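Local coordinates for protein transcription regulator (PDB 3CLK) that probably regulates transcription as a dimer, with a periplasmic-binding-protein-like domain that may respond to a small-molecule effector, at residues I105-E110 with I268-V273. Residues are numbered along the deposited sequence; the frame is centred on the assembly and turned at random.
Sequences ISSDDE and IPVNPV
Two of the crossover segments between the lobes of a periplasmic-binding-protein-like fold run side by side here, as in LacI-type regulators. After strand 104-106 of one lobe, Ser107 and Asp108 lead to helix 109-121, and residues 268-270 lead from the same sheet to strand 271-273 of the other lobe. Strands 104-106 and 265-267 run parallel, with Ser106 also bonded to the backbone of Gln266. Across the two segments Ile268 N donates to Ser106 O at 2.7 Å. The bond is fairly straight, 158° at the hydrogen, but the donor sits above the carbonyl plane. Just beyond it, Ser107 CA makes a CA-H...O contact of 3.6 Å with Ile268 O.

Two waters then bridge the diverging chains. One donates to Ser107 OG and Pro269 O. The other accepts from Asp108 N and donates to Ile268 O, 2.6 Å away. Ser107 OG lies beside its own backbone N (chi1 -64°) and meets the Val270 methyl CG1 at 3.3 Å; the hydroxyl also hydrogen-bonds to Gln238. Ile105 and Ile268 cross obliquely, with Ile105 CG2 against Ile268 CG1 at 3.8 Å. Ser106 CB points away from the other chain segment, and its OG donates a long bond to its own neighbour, Ser107 O.

Asp108 is the N-cap of helix 109-121, where its OD1 takes the N-H of Asp111. Met243 of helix 240-256 touches both Ser107 and Ile268, while Thr246 and Gln250 of that helix meet Ile105. Val270 packs on Ile112 and Gln115 of helix 109-121 and on Ile236 of strand 234-237, the antiparallel neighbour of strand 271-273.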
loop_
_atom_site.group_PDB
_atom_site.type_symbol
_atom_site.label_atom_id
_atom_site.label_comp_id
_atom_site.label_asym_id
_atom_site.label_seq_id
_atom_site.Cartn_x
_atom_site.Cartn_y
_atom_site.Cartn_z
ATOM N N ILE B 105 -6.707 -18.739 8.880
ATOM C CA ILE B 105 -7.674 -18.483 7.829
ATOM C C ILE B 105 -6.853 -17.884 6.697
ATOM O O ILE B 105 -6.215 -16.838 6.873
ATOM C CB ILE B 105 -8.721 -17.459 8.261
ATOM C CG1 ILE B 105 -9.541 -18.019 9.426
ATOM C CG2 ILE B 105 -9.603 -17.091 7.072
ATOM C CD1 ILE B 105 -10.460 -16.991 10.067
ATOM N N SER B 106 -6.853 -18.550 5.548
ATOM C CA SER B 106 -6.093 -18.073 4.401
ATOM C C SER B 106 -6.537 -18.791 3.143
ATOM O O SER B 106 -7.521 -19.535 3.155
ATOM C CB SER B 106 -4.602 -18.331 4.614
ATOM O OG SER B 106 -4.339 -19.721 4.656
ATOM N N SER B 107 -5.804 -18.554 2.058
ATOM C CA SER B 107 -6.093 -19.192 0.783
ATOM C C SER B 107 -5.365 -20.520 0.753
ATOM O O SER B 107 -4.466 -20.766 1.565
ATOM C CB SER B 107 -5.588 -18.334 -0.385
ATOM O OG SER B 107 -6.266 -17.090 -0.461
ATOM N N ASP B 108 -5.756 -21.378 -0.183
ATOM C CA ASP B 108 -5.099 -22.663 -0.346
ATOM C C ASP B 108 -3.919 -22.325 -1.250
ATOM O O ASP B 108 -4.069 -22.228 -2.470
ATOM C CB ASP B 108 -6.028 -23.648 -1.047
ATOM C CG ASP B 108 -5.412 -25.016 -1.191
ATOM O OD1 ASP B 108 -4.194 -25.102 -1.459
ATOM O OD2 ASP B 108 -6.147 -26.005 -1.050
ATOM N N ASP B 109 -2.748 -22.130 -0.653
ATOM C CA ASP B 109 -1.569 -21.759 -1.426
ATOM C C ASP B 109 -1.241 -22.713 -2.554
ATOM O O ASP B 109 -0.893 -22.281 -3.649
ATOM C CB ASP B 109 -0.353 -21.595 -0.510
ATOM C CG ASP B 109 -0.428 -20.333 0.322
ATOM O OD1 ASP B 109 -0.422 -19.233 -0.270
ATOM O OD2 ASP B 109 -0.501 -20.433 1.559
ATOM N N GLU B 110 -1.345 -24.011 -2.312
ATOM C CA GLU B 110 -1.046 -24.931 -3.389
ATOM C C GLU B 110 -2.008 -24.685 -4.548
ATOM O O GLU B 110 -1.595 -24.651 -5.708
ATOM C CB GLU B 110 -1.157 -26.389 -2.931
ATOM C CG GLU B 110 -0.639 -27.346 -3.997
ATOM C CD GLU B 110 -0.765 -28.809 -3.622
ATOM O OE1 GLU B 110 -0.407 -29.170 -2.480
ATOM O OE2 GLU B 110 -1.207 -29.595 -4.481
ATOM N N ILE B 268 -10.004 -19.883 2.236
ATOM C CA ILE B 268 -10.932 -18.990 1.562
ATOM C C ILE B 268 -10.636 -19.149 0.074
ATOM O O ILE B 268 -9.491 -18.987 -0.360
ATOM C CB ILE B 268 -10.702 -17.519 1.966
ATOM C CG1 ILE B 268 -10.819 -17.372 3.487
ATOM C CG2 ILE B 268 -11.725 -16.621 1.266
ATOM C CD1 ILE B 268 -12.222 -17.613 4.034
ATOM N N PRO B 269 -11.663 -19.474 -0.729
ATOM C CA PRO B 269 -11.477 -19.656 -2.172
ATOM C C PRO B 269 -10.862 -18.429 -2.858
ATOM O O PRO B 269 -11.051 -17.296 -2.411
ATOM C CB PRO B 269 -12.898 -19.938 -2.672
ATOM C CG PRO B 269 -13.574 -20.551 -1.473
ATOM C CD PRO B 269 -13.073 -19.680 -0.349
ATOM N N VAL B 270 -10.099 -18.671 -3.919
ATOM C CA VAL B 270 -9.504 -17.594 -4.704
ATOM C C VAL B 270 -10.163 -17.653 -6.079
ATOM O O VAL B 270 -10.736 -18.678 -6.457
ATOM C CB VAL B 270 -7.976 -17.755 -4.904
ATOM C CG1 VAL B 270 -7.259 -17.715 -3.562
ATOM C CG2 VAL B 270 -7.682 -19.032 -5.665
ATOM N N ASN B 271 -10.080 -16.561 -6.829
ATOM C CA ASN B 271 -10.691 -16.520 -8.151
ATOM C C ASN B 271 -9.852 -15.750 -9.151
ATOM O O ASN B 271 -9.361 -14.663 -8.858
ATOM C CB ASN B 271 -12.069 -15.865 -8.075
ATOM C CG ASN B 271 -12.984 -16.555 -7.097
ATOM O OD1 ASN B 271 -12.803 -16.454 -5.883
ATOM N ND2 ASN B 271 -13.969 -17.276 -7.618
ATOM N N PRO B 272 -9.676 -16.308 -10.354
ATOM C CA PRO B 272 -8.885 -15.607 -11.362
ATOM C C PRO B 272 -9.654 -14.405 -11.902
ATOM O O PRO B 272 -10.867 -14.476 -12.121
ATOM C CB PRO B 272 -8.643 -16.681 -12.420
ATOM C CG PRO B 272 -9.870 -17.539 -12.312
ATOM C CD PRO B 272 -10.046 -17.657 -10.817
ATOM N N VAL B 273 -8.952 -13.290 -12.070
ATOM C CA VAL B 273 -9.549 -12.074 -12.605
ATOM C C VAL B 273 -8.764 -11.720 -13.863
ATOM O O VAL B 273 -7.612 -11.284 -13.789
ATOM C CB VAL B 273 -9.448 -10.901 -11.619
ATOM C CG1 VAL B 273 -9.942 -9.622 -12.294
ATOM C CG2 VAL B 273 -10.265 -11.195 -10.374
HETATM O O HOH W 1 -8.990 -16.237 -0.920
HETATM O O HOH W 2 -7.997 -20.513 -1.816
#